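Local atomic coordinates of transcriptional regulatory protein FIXJ (Sinorhizobium meliloti, PDB entry 1DBW), a protein that activates transcription of the nitrogen-fixation regulators nifA and fixK once switched on by the kinase FixL, this portion being its magnesium-binding receiver domain. Residues N75-V87 and A93-F106. The protein carries 2 engineered substitutions. Sequence-based numbering, arbitrary orientation. Where two conformers were deposited one is given.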
ATOM      1  N   ASN A  75      -4.078   1.317 -12.665  1.00 21.83           N
ATOM      2  CA  ASN A  75      -4.270   0.219 -11.738  1.00 25.57           C
ATOM      3  C   ASN A  75      -2.928  -0.208 -11.157  1.00 24.15           C
ATOM      4  O   ASN A  75      -1.943  -0.369 -11.883  1.00 26.10           O
ATOM      5  CB  ASN A  75      -4.956  -0.975 -12.373  1.00 31.17           C
ATOM      6  CG  ASN A  75      -5.322  -2.025 -11.340  1.00 32.51           C
ATOM      7  OD1 ASN A  75      -4.889  -3.163 -11.429  1.00 40.68           O
ATOM      8  ND2 ASN A  75      -6.081  -1.619 -10.313  1.00 35.61           N
ATOM      9  N   ILE A  76      -2.866  -0.276  -9.832  1.00 21.67           N
ATOM     10  CA  ILE A  76      -1.645  -0.674  -9.133  1.00 18.66           C
ATOM     11  C   ILE A  76      -2.109  -1.635  -8.051  1.00 17.76           C
ATOM     12  O   ILE A  76      -2.985  -1.264  -7.251  1.00 18.15           O
ATOM     13  CB  ILE A  76      -0.913   0.570  -8.484  1.00 18.26           C
ATOM     14  CG1 ILE A  76      -0.443   1.519  -9.598  1.00 22.65           C
ATOM     15  CG2 ILE A  76       0.315   0.096  -7.660  1.00 17.76           C
ATOM     16  CD1 ILE A  76       0.381   2.759  -9.152  1.00 26.15           C
ATOM     17  N   PRO A  77      -1.612  -2.897  -8.050  1.00 13.18           N
ATOM     18  CA  PRO A  77      -2.008  -3.886  -7.027  1.00 13.47           C
ATOM     19  C   PRO A  77      -1.737  -3.272  -5.670  1.00 16.09           C
ATOM     20  O   PRO A  77      -0.621  -2.790  -5.411  1.00 11.35           O
ATOM     21  CB  PRO A  77      -1.084  -5.084  -7.322  1.00 17.37           C
ATOM     22  CG  PRO A  77      -0.764  -4.899  -8.833  1.00 16.69           C
ATOM     23  CD  PRO A  77      -0.545  -3.433  -8.925  1.00 16.42           C
ATOM     24  N   SER A  78      -2.766  -3.201  -4.814  0.50 15.85           N
ATOM     25  CA  SER A  78      -2.618  -2.534  -3.511  0.50 16.57           C
ATOM     26  C   SER A  78      -3.041  -3.328  -2.268  0.50 14.07           C
ATOM     27  O   SER A  78      -4.092  -3.982  -2.284  0.50 14.78           O
ATOM     28  CB  SER A  78      -3.432  -1.226  -3.494  0.50 15.74           C
ATOM     29  OG  SER A  78      -3.463  -0.561  -4.751  0.50 16.76           O
ATOM     30  N   ILE A  79      -2.251  -3.179  -1.191  1.00 11.53           N
ATOM     31  CA  ILE A  79      -2.466  -3.783   0.112  1.00  8.69           C
ATOM     32  C   ILE A  79      -2.804  -2.586   0.984  1.00 13.95           C
ATOM     33  O   ILE A  79      -2.052  -1.606   1.055  1.00 14.14           O
ATOM     34  CB  ILE A  79      -1.176  -4.412   0.633  1.00 11.84           C
ATOM     35  CG1 ILE A  79      -0.727  -5.535  -0.310  1.00 14.61           C
ATOM     36  CG2 ILE A  79      -1.395  -4.959   2.050  1.00 14.77           C
ATOM     37  CD1 ILE A  79      -1.876  -6.485  -0.673  1.00 21.41           C
ATOM     38  N   VAL A  80      -3.932  -2.652   1.678  1.00 10.87           N
ATOM     39  CA  VAL A  80      -4.344  -1.521   2.519  1.00 13.78           C
ATOM     40  C   VAL A  80      -4.183  -1.961   3.964  1.00 12.53           C
ATOM     41  O   VAL A  80      -4.725  -2.952   4.343  1.00 12.08           O
ATOM     42  CB  VAL A  80      -5.837  -1.142   2.242  1.00 12.56           C
ATOM     43  CG1 VAL A  80      -6.305  -0.080   3.233  1.00 16.40           C
ATOM     44  CG2 VAL A  80      -5.987  -0.598   0.774  1.00 15.70           C
ATOM     45  N   ILE A  81      -3.321  -1.285   4.714  1.00 11.87           N
ATOM     46  CA  ILE A  81      -3.124  -1.635   6.113  1.00 13.50           C
ATOM     47  C   ILE A  81      -4.258  -0.918   6.829  1.00 12.94           C
ATOM     48  O   ILE A  81      -4.423   0.311   6.685  1.00 16.54           O
ATOM     49  CB  ILE A  81      -1.769  -1.156   6.618  1.00 12.88           C
ATOM     50  CG1 ILE A  81      -0.680  -1.972   5.928  1.00  9.94           C
ATOM     51  CG2 ILE A  81      -1.693  -1.353   8.118  1.00 12.40           C
ATOM     52  CD1 ILE A  81       0.737  -1.435   6.189  1.00 13.93           C
ATOM     53  N   THR A  82      -4.959  -1.674   7.659  1.00 14.88           N
ATOM     54  CA  THR A  82      -6.127  -1.140   8.345  1.00 17.44           C
ATOM     55  C   THR A  82      -5.985  -1.102   9.871  1.00 18.36           C
ATOM     56  O   THR A  82      -5.196  -1.848  10.463  1.00 16.10           O
ATOM     57  CB  THR A  82      -7.400  -1.945   7.921  1.00 14.98           C
ATOM     58  OG1 THR A  82      -7.222  -3.324   8.257  1.00 18.08           O
ATOM     59  CG2 THR A  82      -7.611  -1.870   6.380  1.00 16.82           C
ATOM     60  N   GLY A  83      -6.784  -0.237  10.495  1.00 17.67           N
ATOM     61  CA  GLY A  83      -6.736  -0.091  11.935  1.00 19.15           C
ATOM     62  C   GLY A  83      -7.112  -1.329  12.715  1.00 18.08           C
ATOM     63  O   GLY A  83      -7.920  -2.158  12.257  1.00 17.39           O
ATOM     64  N   HIS A  84      -6.506  -1.468  13.897  1.00 18.32           N
ATOM     65  CA  HIS A  84      -6.799  -2.603  14.757  1.00 20.27           C
ATOM     66  C   HIS A  84      -8.305  -2.565  15.057  1.00 20.44           C
ATOM     67  O   HIS A  84      -8.825  -1.507  15.456  1.00 20.72           O
ATOM     68  CB  HIS A  84      -6.015  -2.517  16.067  1.00 24.55           C
ATOM     69  CG  HIS A  84      -6.250  -3.681  16.975  1.00 32.15           C
ATOM     70  ND1 HIS A  84      -5.993  -4.983  16.595  1.00 35.76           N
ATOM     71  CD2 HIS A  84      -6.762  -3.748  18.230  1.00 33.79           C
ATOM     72  CE1 HIS A  84      -6.336  -5.801  17.577  1.00 35.46           C
ATOM     73  NE2 HIS A  84      -6.806  -5.077  18.578  1.00 35.19           N
ATOM     74  N   GLY A  85      -8.978  -3.684  14.779  1.00 18.00           N
ATOM     75  CA  GLY A  85     -10.411  -3.823  15.006  1.00 20.29           C
ATOM     76  C   GLY A  85     -11.340  -3.009  14.119  1.00 21.89           C
ATOM     77  O   GLY A  85     -12.560  -2.995  14.346  1.00 20.35           O
ATOM     78  N   ASP A  86     -10.790  -2.331  13.109  1.00 22.04           N
ATOM     79  CA  ASP A  86     -11.592  -1.500  12.199  1.00 23.56           C
ATOM     80  C   ASP A  86     -12.191  -2.345  11.078  1.00 21.60           C
ATOM     81  O   ASP A  86     -11.582  -2.533  10.021  1.00 18.60           O
ATOM     82  CB  ASP A  86     -10.737  -0.382  11.601  1.00 26.57           C
ATOM     83  CG  ASP A  86     -11.573   0.701  10.930  1.00 29.64           C
ATOM     84  OD1 ASP A  86     -12.689   0.417  10.424  1.00 27.71           O
ATOM     85  OD2 ASP A  86     -11.107   1.851  10.906  1.00 33.36           O
ATOM     86  N   VAL A  87     -13.423  -2.789  11.281  1.00 17.59           N
ATOM     87  CA  VAL A  87     -14.084  -3.653  10.300  1.00 15.52           C
ATOM     88  C   VAL A  87     -14.493  -2.917   9.026  1.00 17.33           C
ATOM     89  O   VAL A  87     -14.213  -3.385   7.930  1.00 17.43           O
ATOM     90  CB  VAL A  87     -15.337  -4.369  10.917  1.00 16.21           C
ATOM     91  CG1 VAL A  87     -15.833  -5.485   9.987  1.00 15.79           C
ATOM     92  CG2 VAL A  87     -15.005  -4.898  12.310  1.00 15.92           C
ATOM     93  N   ALA A  93     -11.929  -1.457   1.833  1.00 19.57           N
ATOM     94  CA  ALA A  93     -10.680  -1.617   1.100  1.00 20.75           C
ATOM     95  C   ALA A  93     -10.836  -2.715   0.062  1.00 20.76           C
ATOM     96  O   ALA A  93     -10.451  -2.528  -1.105  1.00 20.19           O
ATOM     97  CB  ALA A  93      -9.532  -1.937   2.060  1.00 18.94           C
ATOM     98  N   MET A  94     -11.469  -3.830   0.453  1.00 16.25           N
ATOM     99  CA  MET A  94     -11.678  -4.935  -0.468  1.00 19.31           C
ATOM    100  C   MET A  94     -12.677  -4.554  -1.542  1.00 20.57           C
ATOM    101  O   MET A  94     -12.511  -4.946  -2.690  1.00 20.99           O
ATOM    102  CB  MET A  94     -12.122  -6.214   0.246  1.00 18.40           C
ATOM    103  CG  MET A  94     -11.121  -6.724   1.238  1.00 16.48           C
ATOM    104  SD  MET A  94      -9.433  -6.797   0.500  1.00 19.83           S
ATOM    105  CE  MET A  94      -9.627  -8.160  -0.486  1.00 21.93           C
ATOM    106  N   LYS A  95     -13.726  -3.822  -1.151  1.00 20.64           N
ATOM    107  CA  LYS A  95     -14.741  -3.351  -2.094  1.00 25.21           C
ATOM    108  C   LYS A  95     -14.126  -2.401  -3.131  1.00 22.50           C
ATOM    109  O   LYS A  95     -14.487  -2.427  -4.304  1.00 24.84           O
ATOM    110  CB  LYS A  95     -15.878  -2.632  -1.357  1.00 26.38           C
ATOM    111  CG  LYS A  95     -16.960  -2.119  -2.305  1.00 33.32           C
ATOM    112  CD  LYS A  95     -18.300  -1.938  -1.603  1.00 35.74           C
ATOM    113  CE  LYS A  95     -19.420  -1.733  -2.629  1.00 41.80           C
ATOM    114  NZ  LYS A  95     -20.786  -1.912  -2.026  1.00 44.27           N
ATOM    115  N   ALA A  96     -13.140  -1.627  -2.690  1.00 21.61           N
ATOM    116  CA  ALA A  96     -12.428  -0.654  -3.533  1.00 22.91           C
ATOM    117  C   ALA A  96     -11.399  -1.291  -4.475  1.00 22.91           C
ATOM    118  O   ALA A  96     -10.782  -0.589  -5.292  1.00 26.82           O
ATOM    119  CB  ALA A  96     -11.752   0.397  -2.655  1.00 24.05           C
ATOM    120  N   GLY A  97     -11.183  -2.595  -4.347  1.00 20.40           N
ATOM    121  CA  GLY A  97     -10.260  -3.269  -5.255  1.00 19.85           C
ATOM    122  C   GLY A  97      -8.898  -3.667  -4.728  1.00 21.28           C
ATOM    123  O   GLY A  97      -8.064  -4.197  -5.474  1.00 20.08           O
ATOM    124  N   ALA A  98      -8.693  -3.506  -3.429  1.00 16.78           N
ATOM    125  CA  ALA A  98      -7.419  -3.906  -2.824  1.00 13.93           C
ATOM    126  C   ALA A  98      -7.238  -5.413  -3.005  1.00 19.09           C
ATOM    127  O   ALA A  98      -8.204  -6.169  -3.016  1.00 18.03           O
ATOM    128  CB  ALA A  98      -7.435  -3.557  -1.310  1.00 17.73           C
ATOM    129  N   VAL A  99      -6.002  -5.839  -3.234  1.00 15.11           N
ATOM    130  CA  VAL A  99      -5.659  -7.243  -3.376  1.00 17.95           C
ATOM    131  C   VAL A  99      -5.906  -7.879  -2.016  1.00 14.12           C
ATOM    132  O   VAL A  99      -6.334  -9.024  -1.917  1.00 19.39           O
ATOM    133  CB  VAL A  99      -4.148  -7.406  -3.726  1.00 18.44           C
ATOM    134  CG1 VAL A  99      -3.684  -8.860  -3.486  1.00 17.44           C
ATOM    135  CG2 VAL A  99      -3.891  -6.973  -5.167  1.00 28.14           C
ATOM    136  N   ASP A 100      -5.602  -7.132  -0.964  1.00 16.98           N
ATOM    137  CA  ASP A 100      -5.804  -7.622   0.396  1.00 18.17           C
ATOM    138  C   ASP A 100      -5.721  -6.481   1.378  1.00 18.73           C
ATOM    139  O   ASP A 100      -5.321  -5.376   1.037  1.00 17.03           O
ATOM    140  CB  ASP A 100      -4.748  -8.666   0.777  1.00 22.29           C
ATOM    141  CG  ASP A 100      -5.250  -9.672   1.837  1.00 27.93           C
ATOM    142  OD1 ASP A 100      -6.390  -9.557   2.365  1.00 24.62           O
ATOM    143  OD2 ASP A 100      -4.496 -10.618   2.125  1.00 35.88           O
ATOM    144  N   PHE A 101      -6.180  -6.743   2.591  1.00 16.89           N
ATOM    145  CA  PHE A 101      -6.066  -5.756   3.646  1.00 15.19           C
ATOM    146  C   PHE A 101      -5.244  -6.475   4.701  1.00 11.75           C
ATOM    147  O   PHE A 101      -5.183  -7.715   4.722  1.00 15.49           O
ATOM    148  CB  PHE A 101      -7.427  -5.396   4.279  1.00 16.91           C
ATOM    149  CG  PHE A 101      -8.039  -6.520   5.075  1.00 17.27           C
ATOM    150  CD1 PHE A 101      -7.837  -6.617   6.460  1.00 15.82           C
ATOM    151  CD2 PHE A 101      -8.790  -7.511   4.435  1.00 18.47           C
ATOM    152  CE1 PHE A 101      -8.386  -7.695   7.197  1.00 17.36           C
ATOM    153  CE2 PHE A 101      -9.334  -8.569   5.147  1.00 15.71           C
ATOM    154  CZ  PHE A 101      -9.131  -8.663   6.542  1.00 15.65           C
ATOM    155  N   ILE A 102      -4.574  -5.699   5.531  1.00 13.10           N
ATOM    156  CA  ILE A 102      -3.820  -6.258   6.634  1.00 15.29           C
ATOM    157  C   ILE A 102      -4.137  -5.442   7.866  1.00 14.48           C
ATOM    158  O   ILE A 102      -3.821  -4.272   7.933  1.00 14.97           O
ATOM    159  CB  ILE A 102      -2.324  -6.178   6.415  1.00 17.70           C
ATOM    160  CG1 ILE A 102      -1.925  -6.982   5.164  1.00 20.37           C
ATOM    161  CG2 ILE A 102      -1.596  -6.713   7.670  1.00 18.93           C
ATOM    162  CD1 ILE A 102      -2.119  -8.465   5.286  1.00 27.11           C
ATOM    163  N   GLU A 103      -4.740  -6.081   8.858  1.00 18.32           N
ATOM    164  CA  GLU A 103      -5.093  -5.405  10.099  1.00 19.59           C
ATOM    165  C   GLU A 103      -3.873  -5.298  11.032  1.00 19.66           C
ATOM    166  O   GLU A 103      -3.121  -6.261  11.199  1.00 19.16           O
ATOM    167  CB  GLU A 103      -6.215  -6.214  10.785  1.00 15.65           C
ATOM    168  CG  GLU A 103      -6.669  -5.646  12.121  1.00 18.58           C
ATOM    169  CD  GLU A 103      -7.643  -6.571  12.858  1.00 18.38           C
ATOM    170  OE1 GLU A 103      -8.061  -7.627  12.320  1.00 17.19           O
ATOM    171  OE2 GLU A 103      -7.966  -6.249  14.012  1.00 23.50           O
ATOM    172  N   LYS A 104      -3.676  -4.111  11.599  1.00 15.84           N
ATOM    173  CA  LYS A 104      -2.610  -3.835  12.536  1.00 16.90           C
ATOM    174  C   LYS A 104      -2.977  -4.312  13.950  1.00 17.98           C
ATOM    175  O   LYS A 104      -4.161  -4.309  14.323  1.00 20.75           O
ATOM    176  CB  LYS A 104      -2.373  -2.324  12.620  1.00 19.63           C
ATOM    177  CG  LYS A 104      -1.860  -1.704  11.360  1.00 19.91           C
ATOM    178  CD  LYS A 104      -1.368  -0.289  11.582  1.00 27.22           C
ATOM    179  CE  LYS A 104      -2.500   0.717  11.547  1.00 29.17           C
ATOM    180  NZ  LYS A 104      -1.948   2.089  11.531  1.00 27.27           N
ATOM    181  N   PRO A 105      -1.982  -4.799  14.721  1.00 19.50           N
ATOM    182  CA  PRO A 105      -0.560  -4.942  14.365  1.00 18.44           C
ATOM    183  C   PRO A 105      -0.411  -6.214  13.543  1.00 19.66           C
ATOM    184  O   PRO A 105      -1.253  -7.138  13.630  1.00 16.40           O
ATOM    185  CB  PRO A 105       0.135  -5.117  15.726  1.00 20.49           C
ATOM    186  CG  PRO A 105      -0.874  -4.592  16.732  1.00 22.91           C
ATOM    187  CD  PRO A 105      -2.188  -5.034  16.166  1.00 18.98           C
ATOM    188  N   PHE A 106       0.636  -6.270  12.714  1.00 18.23           N
ATOM    189  CA  PHE A 106       0.863  -7.449  11.890  1.00 17.85           C
ATOM    190  C   PHE A 106       2.295  -7.933  12.023  1.00 16.47           C
ATOM    191  O   PHE A 106       3.176  -7.156  12.379  1.00 17.88           O
ATOM    192  CB  PHE A 106       0.578  -7.135  10.413  1.00 18.42           C
ATOM    193  CG  PHE A 106       1.288  -5.905   9.912  1.00 18.57           C
ATOM    194  CD1 PHE A 106       2.632  -5.968   9.533  1.00 20.84           C
ATOM    195  CD2 PHE A 106       0.651  -4.676   9.882  1.00 21.13           C
ATOM    196  CE1 PHE A 106       3.340  -4.821   9.139  1.00 18.64           C
ATOM    197  CE2 PHE A 106       1.342  -3.524   9.490  1.00 22.39           C
ATOM    198  CZ  PHE A 106       2.699  -3.598   9.118  1.00 22.96           C
TER
HETATM  199  O   HOH W   1      -5.432  -3.778  -6.060  1.00 25.80           O
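With CG anti to the backbone N (chi1 179°) and the chain extended beyond it, E103 stretches toward the 83-86 turn, while H84, also with CG anti to its N (chi1 -178°), lays its ring beside the backbone of K104. Both grips sit at the C-terminal ends of the two strands of a beta-alpha-beta crossover, strand 78-82, helix 87-95 and strand 100-103 of the doubly wound receiver domain, a CheY-like fold in which 100-103 is an outermost strand. OE2 of E103 receives G85 N at 2.9 Å, from above the carboxylate plane, and so ties the type II turn to the edge strand. ND1 of H84 donates to K104 O in the carbonyl plane, on a lone pair, though the bond is bent (133°). Cutting E103 back to an alanine is likely to leave G85 N without this acceptor and the turn freer to shift.

Upstream of this end, the two strands are a worked example of parallel pairing: V80 N bonds D100 O, I102 N bonds V80 O, T82 N bonds I102 O and K104 N bonds T82 O. On one face, V80 packs against CB of A93 in the helix, with CG2 also 3.9 Å from A98 CB; L66 of helix 62-71 adjoins V80 and A98. On the other, I79 CG2 meets I102 CG1 at 3.8 Å, and I111 of helix 108-119 touches both residues.

At the same C-terminal end, where receiver domains keep their active site, I81 lies roughly perpendicular to the K104 chain, its CG2 pressed to 3.3 Å from K104 CG, closer than two carbons normally pack. The lysine chain then turns away and carries NZ to a salt bridge with D54, one of the magnesium-binding residues and the predicted phosphorylation site, unmodified here. The other branch of I81 ends in CD1, 4.0 Å from CE2 of the F106 ring.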